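Local structure of 2-hydroxymethyl glutarate dehydrogenase (Eubacterium barkeri, 3CKY) at residues G91-D96 with F147-P152; G230-G235 with D281-I286; Y31-M36 with E52-V57; M97-P102 with H242-L247. The protein catalyses the NAD-dependent interconversion of 2-formylglutarate and (S)-2-hydroxymethylglutarate, a step in nicotinate fermentation. All blocks are in the same frame, centred on the assembly; numbering follows the deposited sequence.

Contacts 1 and 3 belong to the N-terminal Rossmann domain and reach the same sheet, their centres about 19 Å apart. Contact 1, a helix on a strand, is buried and purely aliphatic at its heart; contact 3, only partly buried, sets the end of a strand against the start of a helix and the turn before it, an aromatic ring meeting backbone and amide groups. Contact 2, also buried, joins two loops of the helical C-terminal domain through a backbone hydrogen bond, a carboxylate and a ring. Contact 4 bridges the domains, partly buried near the centre of the chain and without a hydrogen bond between its segments; its loop 97-102 continues the strand of contact 1 and, with helix 238-255, holds probable cofactor-binding residues.

Contact 1. Residues G91-D96 with F147-P152; sequences GTVIVD and FEKIQP
Val-93 and Ile-150 form the apolar heart of this contact, their side chains crossing obliquely. The branch methyl CG2 of Ile-150 does the touching, 3.7 Å from Val-93 CG1 and 4.1 Å from Val-93 CG2, so that it bears on both arms of the valine. On Ile-150, CG1 occupies the crowded position between backbone N and carbonyl carbon (chi1 68°), which leaves CG2 beside the backbone N. The other end of the same isoleucine meets Val-95 tip to tip, with Ile-150 CD1 4.2 Å from Val-95 CG2, so that Val-93 and Val-95, on the same side of the strand, share one isoleucine.

This is the helix-on-sheet packing of a Rossmann-type domain. Strand 93-96 runs between strands 63-66 and 118-125, and the axis of segment 147-152, within helix 144-157, crosses that of strand 93-96 at -68°, 10.5 Å away at closest approach. Val-120 of strand 118-125 touches both Val-93 and Ile-150 and continues the apolar layer, while Ile-94 faces away from this helix and packs on Met-78 of helix 71-79.

Polar groups approach only at the margin. Lys-149 is extended beyond CG and carries its ammonium toward the start of the strand, where NZ stays 3.8 Å from Gly-91 O, too far for a hydrogen bond. Its aliphatic part passes Val-93, with CD 4.4 Å from CG2 of that valine, so the lysine covers the edge of the apolar patch with methylene groups.

Contact 2. Residues G230-G235 with D281-I286; sequences GDFAGG and DMSAVI
Phe-232 has CG anti to its carbonyl carbon (chi1 -66°), beside the backbone N, where CG lies 3.6 Å from Ala-284 CB. Asp-281 has CG anti to its backbone N (chi1 177°); its CB is 3.3 Å from Gly-234 O, and OD1 is 3.4 Å from Gly-235 CA. A CB on Gly-235 would run into that oxygen, and its positive phi also favours glycine. The Phe-232 ring rests on Ala-284, CB as well as main chain: CD1 is 3.6 Å from Ala-284 CB, and Ala-284 CA stands over one face in a CH-pi contact, 3.8 Å from the centroid and displaced toward the rim. Ser-283 OG lies at the ring edge, in its plane, 3.4 Å from Phe-232 CE1. Ile-286 crosses the phenylalanine at about a right angle, CG2 approaching CZ.

These loops connect helices of the C-terminal domain, and an Asx turn opens the 3-10 segment 282-284. Its acceptor, Asp-281 OD2, is gripped twice, by Ser-283 N from above the carboxylate plane and by Ser-283 OG on the anti lone pair at 2.6 Å. OD1 takes a hydrogen bond from Phe-236 N and a salt bridge from Lys-222.

An alanine at Phe-232 would probably open a gap over Ala-284 CA and leave Ile-286 CG2 without its aromatic neighbour. An almost straight bond, 2.7 Å, runs from Asp-281 N to Phe-232 O.

Contact 3. Residues Y31-M36 with E52-V57; sequences YAFDLM and ENNQKV
The ring of Phe-33 lies flat against main chain rather than another side chain: Asn-53 CA sits over the centre of one face, 3.7 Å from the centroid, in a CH-pi contact. The CA-H involved belongs to the N-cap residue of helix 54-60. Two oxygens approach the rim. Glu-52 O comes obliquely to within 3.2 Å of Phe-33 CE1, well off the ring plane and beyond the CD1-CE1 side. Asn-54 OD1 lies at the edge, 3.3 Å from CD2, where it probably suits the slightly positive ring hydrogens without making a conventional hydrogen bond. The amide of Asn-54 is turned 81° from the ring plane. Phe-33 CB meets Val-57 CG2 at 3.7 Å.

The cap itself is tight: Asn-53 OD1 accepts from Lys-56 N at 2.8 Å, nearly along the C=O axis. This bond probably helps to fix the turn that presents Asn-53 CA to the ring.

Strand 29-33 lies between strands 49-50 and 6-10 of the Rossmann sheet, and the start of helix 54-60 packs beside its end. Asn-54 also touches Ile-10, a cofactor-binding position by similarity, and Val-84 of helix 84-87.

Contact 4. Residues M97-P102 with H242-L247; sequences MSSVSP and HKDLGL
The flat peptide group joining Ser-99 to Val-100 meets Leu-247 over one face, where the methyl CD1 stands 3.3 Å from Ser-99 O, almost directly above it. Lys-243 NZ instead lies close to the plane of that group, 3.5 Å from the same oxygen, but the angle is too poor for a hydrogen bond. The carboxylate of Asp-244 turns OD1 toward Ser-99 OG and stops at 3.8 Å, again without a bond.

Ser-99 OG, anti to the backbone N (chi1 -177°), projects toward helix 238-255 and presses on Leu-247 CD1 at 3.1 Å, a tight approach. The second methyl, CD2, reaches Val-100 CA and lies 3.8 Å from Ser-101 N. An alanine in place of Leu-247 would probably open a gap between helix and loop, leaving Ser-99 OG and the peptide face without their methyl cover.

Ser-101 is at the N-cap of helix 102-114, its OG hydrogen-bonded to Ser-103 OG and Ser-104 N. Lys-243 NZ is held by Pro-69 O. Ser-99 and Lys-243 bind NAD by similarity; the side chain of Lys-174, probably the active-site lysine, is about 6 Å from that of Ser-99. The domains meet here through leucine methyls laid against a serine hydroxyl and peptide groups, consistent with a cofactor cleft.

Contact 1. Residues G91-D96 with F147-P152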
loop_
_atom_site.group_PDB
_atom_site.type_symbol
_atom_site.label_atom_id
_atom_site.label_comp_id
_atom_site.label_asym_id
_atom_site.label_seq_id
_atom_site.Cartn_x
_atom_site.Cartn_y
_atom_site.Cartn_z
ATOM N N GLY A 91 -27.597 -31.837 -18.093
ATOM C CA GLY A 91 -27.970 -32.254 -16.740
ATOM C C GLY A 91 -26.794 -32.733 -15.904
ATOM O O GLY A 91 -26.951 -33.021 -14.717
ATOM N N THR A 92 -25.618 -32.826 -16.525
ATOM C CA THR A 92 -24.399 -33.193 -15.824
ATOM C C THR A 92 -23.997 -32.017 -14.948
ATOM O O THR A 92 -24.189 -30.859 -15.329
ATOM C CB THR A 92 -23.255 -33.528 -16.809
ATOM O OG1 THR A 92 -23.661 -34.599 -17.674
ATOM C CG2 THR A 92 -21.991 -33.939 -16.063
ATOM N N VAL A 93 -23.463 -32.321 -13.770
ATOM C CA VAL A 93 -22.968 -31.297 -12.853
ATOM C C VAL A 93 -21.444 -31.365 -12.785
ATOM O O VAL A 93 -20.883 -32.439 -12.562
ATOM C CB VAL A 93 -23.533 -31.481 -11.427
ATOM C CG1 VAL A 93 -23.069 -30.347 -10.508
ATOM C CG2 VAL A 93 -25.059 -31.566 -11.449
ATOM N N ILE A 94 -20.787 -30.223 -12.995
ATOM C CA ILE A 94 -19.345 -30.098 -12.803
ATOM C C ILE A 94 -19.103 -29.475 -11.435
ATOM O O ILE A 94 -19.680 -28.439 -11.118
ATOM C CB ILE A 94 -18.684 -29.176 -13.847
ATOM C CG1 ILE A 94 -19.107 -29.544 -15.279
ATOM C CG2 ILE A 94 -17.166 -29.214 -13.691
ATOM C CD1 ILE A 94 -18.716 -30.943 -15.722
ATOM N N VAL A 95 -18.261 -30.113 -10.629
ATOM C CA VAL A 95 -17.901 -29.596 -9.309
ATOM C C VAL A 95 -16.442 -29.177 -9.330
ATOM O O VAL A 95 -15.545 -30.012 -9.252
ATOM C CB VAL A 95 -18.129 -30.638 -8.206
ATOM C CG1 VAL A 95 -17.744 -30.053 -6.853
ATOM C CG2 VAL A 95 -19.586 -31.107 -8.210
ATOM N N ASP A 96 -16.227 -27.869 -9.461
ATOM C CA ASP A 96 -14.898 -27.289 -9.590
ATOM C C ASP A 96 -14.355 -26.898 -8.215
ATOM O O ASP A 96 -14.858 -25.986 -7.569
ATOM C CB ASP A 96 -14.950 -26.067 -10.510
ATOM C CG ASP A 96 -13.576 -25.623 -10.987
ATOM O OD1 ASP A 96 -12.548 -26.133 -10.496
ATOM O OD2 ASP A 96 -13.531 -24.747 -11.870
ATOM N N PHE A 147 -27.571 -27.917 -5.348
ATOM C CA PHE A 147 -26.944 -28.319 -4.086
ATOM C C PHE A 147 -27.553 -29.609 -3.550
ATOM O O PHE A 147 -26.815 -30.518 -3.165
ATOM C CB PHE A 147 -27.047 -27.229 -3.020
ATOM C CG PHE A 147 -26.468 -27.638 -1.692
ATOM C CD1 PHE A 147 -25.090 -27.633 -1.487
ATOM C CD2 PHE A 147 -27.293 -28.052 -0.653
ATOM C CE1 PHE A 147 -24.544 -28.022 -0.264
ATOM C CE2 PHE A 147 -26.754 -28.439 0.577
ATOM C CZ PHE A 147 -25.376 -28.418 0.770
ATOM N N GLU A 148 -28.885 -29.686 -3.524
ATOM C CA GLU A 148 -29.574 -30.891 -3.058
ATOM C C GLU A 148 -29.201 -32.091 -3.925
ATOM O O GLU A 148 -29.016 -33.200 -3.426
ATOM C CB GLU A 148 -31.093 -30.697 -3.082
ATOM C CG GLU A 148 -31.611 -29.700 -2.060
ATOM C CD GLU A 148 -33.059 -29.316 -2.295
ATOM O OE1 GLU A 148 -33.417 -28.172 -1.957
ATOM O OE2 GLU A 148 -33.847 -30.146 -2.815
ATOM N N LYS A 149 -29.094 -31.851 -5.227
ATOM C CA LYS A 149 -28.692 -32.871 -6.183
ATOM C C LYS A 149 -27.344 -33.483 -5.794
ATOM O O LYS A 149 -27.228 -34.698 -5.680
ATOM C CB LYS A 149 -28.624 -32.259 -7.587
ATOM C CG LYS A 149 -28.659 -33.252 -8.736
ATOM C CD LYS A 149 -29.146 -32.575 -10.024
ATOM C CE LYS A 149 -29.240 -33.560 -11.187
ATOM N NZ LYS A 149 -29.950 -32.992 -12.377
ATOM N N ILE A 150 -26.339 -32.644 -5.551
ATOM C CA ILE A 150 -24.975 -33.138 -5.326
ATOM C C ILE A 150 -24.629 -33.422 -3.867
ATOM O O ILE A 150 -23.668 -34.133 -3.602
ATOM C CB ILE A 150 -23.912 -32.197 -5.954
ATOM C CG1 ILE A 150 -23.857 -30.843 -5.234
ATOM C CG2 ILE A 150 -24.198 -32.010 -7.447
ATOM C CD1 ILE A 150 -22.761 -29.941 -5.746
ATOM N N GLN A 151 -25.424 -32.901 -2.934
ATOM C CA GLN A 151 -25.127 -32.994 -1.491
ATOM C C GLN A 151 -24.824 -34.410 -0.965
ATOM O O GLN A 151 -23.861 -34.589 -0.223
ATOM C CB GLN A 151 -26.258 -32.344 -0.679
ATOM C CG GLN A 151 -26.101 -32.396 0.840
ATOM C CD GLN A 151 -26.582 -33.703 1.452
ATOM O OE1 GLN A 151 -27.557 -34.305 0.993
ATOM N NE2 GLN A 151 -25.901 -34.146 2.500
ATOM N N PRO A 152 -25.639 -35.414 -1.337
ATOM C CA PRO A 152 -25.355 -36.786 -0.888
ATOM C C PRO A 152 -23.977 -37.330 -1.301
ATOM O O PRO A 152 -23.334 -38.040 -0.528
ATOM C CB PRO A 152 -26.482 -37.613 -1.534
ATOM C CG PRO A 152 -27.570 -36.635 -1.799
ATOM C CD PRO A 152 -26.864 -35.358 -2.155
#

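Contact 2. Residues G230-G235 with D281-I286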
loop_
_atom_site.group_PDB
_atom_site.type_symbol
_atom_site.label_atom_id
_atom_site.label_comp_id
_atom_site.label_asym_id
_atom_site.label_seq_id
_atom_site.Cartn_x
_atom_site.Cartn_y
_atom_site.Cartn_z
ATOM N N GLY A 230 12.315 -22.060 14.470
ATOM C CA GLY A 230 13.170 -21.714 13.334
ATOM C C GLY A 230 13.145 -22.744 12.215
ATOM O O GLY A 230 13.889 -22.635 11.252
ATOM N N ASP A 231 12.289 -23.747 12.335
ATOM C CA ASP A 231 12.116 -24.760 11.300
ATOM C C ASP A 231 10.878 -24.432 10.471
ATOM O O ASP A 231 9.751 -24.636 10.906
ATOM C CB ASP A 231 11.981 -26.145 11.935
ATOM C CG ASP A 231 11.780 -27.259 10.904
ATOM O OD1 ASP A 231 11.736 -26.971 9.680
ATOM O OD2 ASP A 231 11.669 -28.438 11.336
ATOM N N PHE A 232 11.110 -23.915 9.270
ATOM C CA PHE A 232 10.043 -23.452 8.403
ATOM C C PHE A 232 9.738 -24.454 7.293
ATOM O O PHE A 232 9.069 -24.129 6.320
ATOM C CB PHE A 232 10.394 -22.082 7.843
ATOM C CG PHE A 232 10.458 -21.009 8.891
ATOM C CD1 PHE A 232 9.299 -20.415 9.363
ATOM C CD2 PHE A 232 11.680 -20.579 9.390
ATOM C CE1 PHE A 232 9.347 -19.407 10.316
ATOM C CE2 PHE A 232 11.740 -19.574 10.340
ATOM C CZ PHE A 232 10.567 -18.988 10.806
ATOM N N ALA A 233 10.233 -25.677 7.449
ATOM C CA ALA A 233 9.920 -26.755 6.529
ATOM C C ALA A 233 8.479 -27.217 6.718
ATOM O O ALA A 233 7.959 -27.290 7.841
ATOM C CB ALA A 233 10.870 -27.941 6.732
ATOM N N GLY A 234 7.833 -27.527 5.602
ATOM C CA GLY A 234 6.453 -27.981 5.607
ATOM C C GLY A 234 5.505 -26.831 5.866
ATOM O O GLY A 234 5.775 -25.691 5.483
ATOM N N GLY A 235 4.399 -27.151 6.531
ATOM C CA GLY A 235 3.341 -26.189 6.792
ATOM C C GLY A 235 2.624 -25.801 5.512
ATOM O O GLY A 235 2.329 -26.638 4.662
ATOM N N ASP A 281 7.238 -22.668 4.897
ATOM C CA ASP A 281 5.980 -22.252 5.468
ATOM C C ASP A 281 5.916 -20.733 5.398
ATOM O O ASP A 281 6.940 -20.038 5.509
ATOM C CB ASP A 281 5.822 -22.725 6.913
ATOM C CG ASP A 281 4.534 -22.244 7.545
ATOM O OD1 ASP A 281 3.484 -22.838 7.248
ATOM O OD2 ASP A 281 4.577 -21.255 8.318
ATOM N N MET A 282 4.701 -20.228 5.208
ATOM C CA MET A 282 4.494 -18.808 5.022
ATOM C C MET A 282 4.913 -17.939 6.215
ATOM O O MET A 282 5.159 -16.781 6.025
ATOM C CB MET A 282 3.040 -18.533 4.611
ATOM C CG MET A 282 1.928 -19.174 5.472
ATOM S SD MET A 282 1.209 -18.104 6.715
ATOM C CE MET A 282 2.280 -18.474 8.069
ATOM N N SER A 283 5.037 -18.503 7.417
ATOM C CA SER A 283 5.476 -17.743 8.583
ATOM C C SER A 283 6.946 -17.333 8.481
ATOM O O SER A 283 7.398 -16.432 9.207
ATOM C CB SER A 283 5.246 -18.532 9.879
ATOM O OG SER A 283 5.947 -19.769 9.904
ATOM N N ALA A 284 7.685 -17.996 7.580
ATOM C CA ALA A 284 9.065 -17.605 7.239
ATOM C C ALA A 284 9.141 -16.193 6.667
ATOM O O ALA A 284 10.211 -15.643 6.553
ATOM C CB ALA A 284 9.695 -18.609 6.264
ATOM N N VAL A 285 8.014 -15.594 6.310
ATOM C CA VAL A 285 8.006 -14.176 5.874
ATOM C C VAL A 285 8.629 -13.228 6.937
ATOM O O VAL A 285 9.165 -12.172 6.589
ATOM C CB VAL A 285 6.574 -13.721 5.482
ATOM C CG1 VAL A 285 5.711 -13.490 6.729
ATOM C CG2 VAL A 285 6.627 -12.493 4.600
ATOM N N ILE A 286 8.576 -13.625 8.216
ATOM C CA ILE A 286 9.249 -12.899 9.288
ATOM C C ILE A 286 10.756 -12.652 8.988
ATOM O O ILE A 286 11.319 -11.630 9.381
ATOM C CB ILE A 286 9.085 -13.603 10.681
ATOM C CG1 ILE A 286 9.408 -12.623 11.815
ATOM C CG2 ILE A 286 10.003 -14.845 10.796
ATOM C CD1 ILE A 286 9.000 -13.087 13.214
#

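Contact 3. Residues Y31-M36 with E52-V57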
loop_
_atom_site.group_PDB
_atom_site.type_symbol
_atom_site.label_atom_id
_atom_site.label_comp_id
_atom_site.label_asym_id
_atom_site.label_seq_id
_atom_site.Cartn_x
_atom_site.Cartn_y
_atom_site.Cartn_z
ATOM N N TYR A 31 -15.600 -43.083 -12.596
ATOM C CA TYR A 31 -14.726 -43.012 -13.770
ATOM C C TYR A 31 -13.585 -42.039 -13.484
ATOM O O TYR A 31 -13.750 -41.107 -12.700
ATOM C CB TYR A 31 -15.508 -42.551 -15.003
ATOM C CG TYR A 31 -16.680 -43.437 -15.348
ATOM C CD1 TYR A 31 -16.515 -44.570 -16.141
ATOM C CD2 TYR A 31 -17.954 -43.147 -14.879
ATOM C CE1 TYR A 31 -17.598 -45.390 -16.461
ATOM C CE2 TYR A 31 -19.039 -43.960 -15.191
ATOM C CZ TYR A 31 -18.855 -45.078 -15.981
ATOM O OH TYR A 31 -19.932 -45.869 -16.286
ATOM N N ALA A 32 -12.430 -42.246 -14.112
ATOM C CA ALA A 32 -11.258 -41.426 -13.805
ATOM C C ALA A 32 -10.202 -41.372 -14.918
ATOM O O ALA A 32 -9.936 -42.365 -15.603
ATOM C CB ALA A 32 -10.618 -41.907 -12.508
ATOM N N PHE A 33 -9.614 -40.186 -15.082
ATOM C CA PHE A 33 -8.426 -39.990 -15.906
ATOM C C PHE A 33 -7.449 -39.004 -15.257
ATOM O O PHE A 33 -7.851 -38.059 -14.575
ATOM C CB PHE A 33 -8.789 -39.475 -17.298
ATOM C CG PHE A 33 -7.589 -39.073 -18.114
ATOM C CD1 PHE A 33 -6.818 -40.032 -18.756
ATOM C CD2 PHE A 33 -7.209 -37.741 -18.207
ATOM C CE1 PHE A 33 -5.697 -39.668 -19.494
ATOM C CE2 PHE A 33 -6.093 -37.367 -18.944
ATOM C CZ PHE A 33 -5.336 -38.331 -19.589
ATOM N N ASP A 34 -6.164 -39.231 -15.512
ATOM C CA ASP A 34 -5.089 -38.366 -15.053
ATOM C C ASP A 34 -3.922 -38.511 -16.027
ATOM O O ASP A 34 -3.751 -39.571 -16.636
ATOM C CB ASP A 34 -4.660 -38.774 -13.639
ATOM C CG ASP A 34 -3.812 -37.718 -12.951
ATOM O OD1 ASP A 34 -4.215 -37.243 -11.869
ATOM O OD2 ASP A 34 -2.746 -37.356 -13.488
ATOM N N LEU A 35 -3.132 -37.450 -16.186
ATOM C CA LEU A 35 -1.911 -37.511 -17.002
ATOM C C LEU A 35 -0.983 -38.613 -16.493
ATOM O O LEU A 35 -0.498 -39.434 -17.271
ATOM C CB LEU A 35 -1.170 -36.165 -16.993
ATOM C CG LEU A 35 -1.511 -35.145 -18.086
ATOM C CD1 LEU A 35 -3.010 -35.084 -18.360
ATOM C CD2 LEU A 35 -0.959 -33.763 -17.707
ATOM N N MET A 36 -0.762 -38.623 -15.181
ATOM C CA MET A 36 0.066 -39.634 -14.526
ATOM C C MET A 36 -0.686 -40.963 -14.389
ATOM O O MET A 36 -1.749 -41.031 -13.764
ATOM C CB MET A 36 0.525 -39.122 -13.159
ATOM C CG MET A 36 1.470 -37.932 -13.264
ATOM S SD MET A 36 1.443 -36.845 -11.830
ATOM C CE MET A 36 -0.158 -36.044 -12.004
ATOM N N GLU A 52 -9.688 -43.022 -21.150
ATOM C CA GLU A 52 -8.594 -42.655 -22.048
ATOM C C GLU A 52 -8.206 -41.182 -21.942
ATOM O O GLU A 52 -7.052 -40.818 -22.171
ATOM C CB GLU A 52 -9.016 -42.954 -23.485
ATOM C CG GLU A 52 -7.901 -42.963 -24.507
ATOM C CD GLU A 52 -8.440 -43.144 -25.906
ATOM O OE1 GLU A 52 -9.159 -42.242 -26.384
ATOM O OE2 GLU A 52 -8.154 -44.189 -26.522
ATOM N N ASN A 53 -9.179 -40.343 -21.606
ATOM C CA ASN A 53 -8.986 -38.894 -21.579
ATOM C C ASN A 53 -10.119 -38.189 -20.830
ATOM O O ASN A 53 -11.058 -38.838 -20.372
ATOM C CB ASN A 53 -8.882 -38.371 -23.014
ATOM C CG ASN A 53 -10.051 -38.800 -23.875
ATOM O OD1 ASN A 53 -11.209 -38.592 -23.516
ATOM N ND2 ASN A 53 -9.753 -39.404 -25.025
ATOM N N ASN A 54 -10.025 -36.866 -20.714
ATOM C CA ASN A 54 -11.046 -36.053 -20.029
ATOM C C ASN A 54 -12.439 -36.163 -20.639
ATOM O O ASN A 54 -13.429 -36.273 -19.921
ATOM C CB ASN A 54 -10.643 -34.574 -20.026
ATOM C CG ASN A 54 -9.421 -34.289 -19.164
ATOM O OD1 ASN A 54 -9.073 -35.064 -18.279
ATOM N ND2 ASN A 54 -8.769 -33.160 -19.420
ATOM N N GLN A 55 -12.511 -36.115 -21.964
ATOM C CA GLN A 55 -13.787 -36.236 -22.667
ATOM C C GLN A 55 -14.493 -37.552 -22.348
ATOM O O GLN A 55 -15.704 -37.570 -22.109
ATOM C CB GLN A 55 -13.569 -36.124 -24.171
ATOM C CG GLN A 55 -13.068 -34.766 -24.607
ATOM C CD GLN A 55 -13.179 -34.573 -26.102
ATOM O OE1 GLN A 55 -12.855 -35.472 -26.881
ATOM N NE2 GLN A 55 -13.646 -33.400 -26.511
ATOM N N LYS A 56 -13.728 -38.645 -22.347
ATOM C CA LYS A 56 -14.250 -39.971 -22.002
ATOM C C LYS A 56 -14.909 -39.971 -20.627
ATOM O O LYS A 56 -16.024 -40.470 -20.469
ATOM C CB LYS A 56 -13.130 -41.016 -22.036
ATOM C CG LYS A 56 -12.669 -41.404 -23.439
ATOM C CD LYS A 56 -13.390 -42.640 -23.960
ATOM C CE LYS A 56 -12.720 -43.938 -23.505
ATOM N NZ LYS A 56 -12.785 -44.171 -22.034
ATOM N N VAL A 57 -14.222 -39.402 -19.637
ATOM C CA VAL A 57 -14.781 -39.274 -18.297
ATOM C C VAL A 57 -16.059 -38.434 -18.350
ATOM O O VAL A 57 -17.082 -38.810 -17.772
ATOM C CB VAL A 57 -13.784 -38.620 -17.307
ATOM C CG1 VAL A 57 -14.415 -38.476 -15.925
ATOM C CG2 VAL A 57 -12.495 -39.431 -17.225
#

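Contact 4. Residues M97-P102 with H242-L247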
loop_
_atom_site.group_PDB
_atom_site.type_symbol
_atom_site.label_atom_id
_atom_site.label_comp_id
_atom_site.label_asym_id
_atom_site.label_seq_id
_atom_site.Cartn_x
_atom_site.Cartn_y
_atom_site.Cartn_z
ATOM N N MET A 97 -13.324 -27.605 -7.775
ATOM C CA MET A 97 -12.721 -27.364 -6.471
ATOM C C MET A 97 -11.452 -26.528 -6.610
ATOM O O MET A 97 -10.717 -26.343 -5.639
ATOM C CB MET A 97 -12.404 -28.696 -5.791
ATOM C CG MET A 97 -13.605 -29.596 -5.653
ATOM S SD MET A 97 -13.174 -31.179 -4.935
ATOM C CE MET A 97 -12.491 -32.021 -6.385
ATOM N N SER A 98 -11.210 -26.028 -7.824
ATOM C CA SER A 98 -10.054 -25.204 -8.113
ATOM C C SER A 98 -10.041 -23.926 -7.298
ATOM O O SER A 98 -11.086 -23.325 -7.020
ATOM C CB SER A 98 -10.005 -24.821 -9.594
ATOM O OG SER A 98 -10.040 -25.962 -10.427
ATOM N N SER A 99 -8.837 -23.509 -6.943
ATOM C CA SER A 99 -8.648 -22.266 -6.242
ATOM C C SER A 99 -8.667 -21.082 -7.235
ATOM O O SER A 99 -7.633 -20.666 -7.751
ATOM C CB SER A 99 -7.356 -22.322 -5.451
ATOM O OG SER A 99 -7.194 -21.131 -4.718
ATOM N N VAL A 100 -9.862 -20.533 -7.458
ATOM C CA VAL A 100 -10.067 -19.494 -8.449
ATOM C C VAL A 100 -11.013 -18.399 -7.942
ATOM O O VAL A 100 -11.674 -18.556 -6.928
ATOM C CB VAL A 100 -10.630 -20.082 -9.774
ATOM C CG1 VAL A 100 -9.632 -21.053 -10.413
ATOM C CG2 VAL A 100 -11.986 -20.746 -9.542
ATOM N N SER A 101 -11.046 -17.273 -8.648
ATOM C CA SER A 101 -11.954 -16.181 -8.298
ATOM C C SER A 101 -13.399 -16.568 -8.613
ATOM O O SER A 101 -13.639 -17.363 -9.525
ATOM C CB SER A 101 -11.587 -14.914 -9.062
ATOM O OG SER A 101 -11.790 -15.112 -10.450
ATOM N N PRO A 102 -14.364 -16.015 -7.850
ATOM C CA PRO A 102 -15.774 -16.203 -8.165
ATOM C C PRO A 102 -16.111 -15.905 -9.627
ATOM O O PRO A 102 -16.856 -16.664 -10.251
ATOM C CB PRO A 102 -16.479 -15.210 -7.234
ATOM C CG PRO A 102 -15.556 -15.025 -6.089
ATOM C CD PRO A 102 -14.172 -15.197 -6.635
ATOM N N HIS A 242 0.689 -16.556 -0.873
ATOM C CA HIS A 242 0.828 -15.454 -1.814
ATOM C C HIS A 242 -0.176 -15.566 -2.971
ATOM O O HIS A 242 -0.822 -14.587 -3.333
ATOM C CB HIS A 242 2.267 -15.402 -2.374
ATOM C CG HIS A 242 2.495 -14.263 -3.317
ATOM N ND1 HIS A 242 2.733 -12.978 -2.874
ATOM C CD2 HIS A 242 2.463 -14.197 -4.670
ATOM C CE1 HIS A 242 2.869 -12.180 -3.919
ATOM N NE2 HIS A 242 2.705 -12.895 -5.017
ATOM N N LYS A 243 -0.295 -16.759 -3.535
ATOM C CA LYS A 243 -1.282 -17.029 -4.590
ATOM C C LYS A 243 -2.698 -16.700 -4.092
ATOM O O LYS A 243 -3.504 -16.085 -4.799
ATOM C CB LYS A 243 -1.191 -18.505 -5.003
ATOM C CG LYS A 243 -2.017 -18.914 -6.193
ATOM C CD LYS A 243 -2.143 -20.443 -6.240
ATOM C CE LYS A 243 -2.678 -20.961 -7.584
ATOM N NZ LYS A 243 -4.178 -20.849 -7.743
ATOM N N ASP A 244 -2.994 -17.118 -2.864
ATOM C CA ASP A 244 -4.305 -16.869 -2.259
ATOM C C ASP A 244 -4.581 -15.383 -2.112
ATOM O O ASP A 244 -5.688 -14.932 -2.382
ATOM C CB ASP A 244 -4.407 -17.555 -0.891
ATOM C CG ASP A 244 -4.570 -19.068 -0.998
ATOM O OD1 ASP A 244 -4.893 -19.555 -2.101
ATOM O OD2 ASP A 244 -4.390 -19.764 0.028
ATOM N N LEU A 245 -3.575 -14.626 -1.681
ATOM C CA LEU A 245 -3.719 -13.167 -1.569
ATOM C C LEU A 245 -3.933 -12.517 -2.948
ATOM O O LEU A 245 -4.684 -11.550 -3.087
ATOM C CB LEU A 245 -2.509 -12.561 -0.873
ATOM C CG LEU A 245 -2.360 -12.874 0.624
ATOM C CD1 LEU A 245 -0.919 -12.657 1.103
ATOM C CD2 LEU A 245 -3.330 -12.059 1.482
ATOM N N GLY A 246 -3.286 -13.060 -3.970
ATOM C CA GLY A 246 -3.517 -12.629 -5.353
ATOM C C GLY A 246 -4.937 -12.849 -5.825
ATOM O O GLY A 246 -5.477 -12.025 -6.523
ATOM N N LEU A 247 -5.525 -13.982 -5.458
ATOM C CA LEU A 247 -6.919 -14.289 -5.798
ATOM C C LEU A 247 -7.886 -13.317 -5.131
ATOM O O LEU A 247 -8.877 -12.932 -5.727
ATOM C CB LEU A 247 -7.271 -15.731 -5.420
ATOM C CG LEU A 247 -6.692 -16.825 -6.327
ATOM C CD1 LEU A 247 -6.832 -18.222 -5.675
ATOM C CD2 LEU A 247 -7.342 -16.782 -7.744
#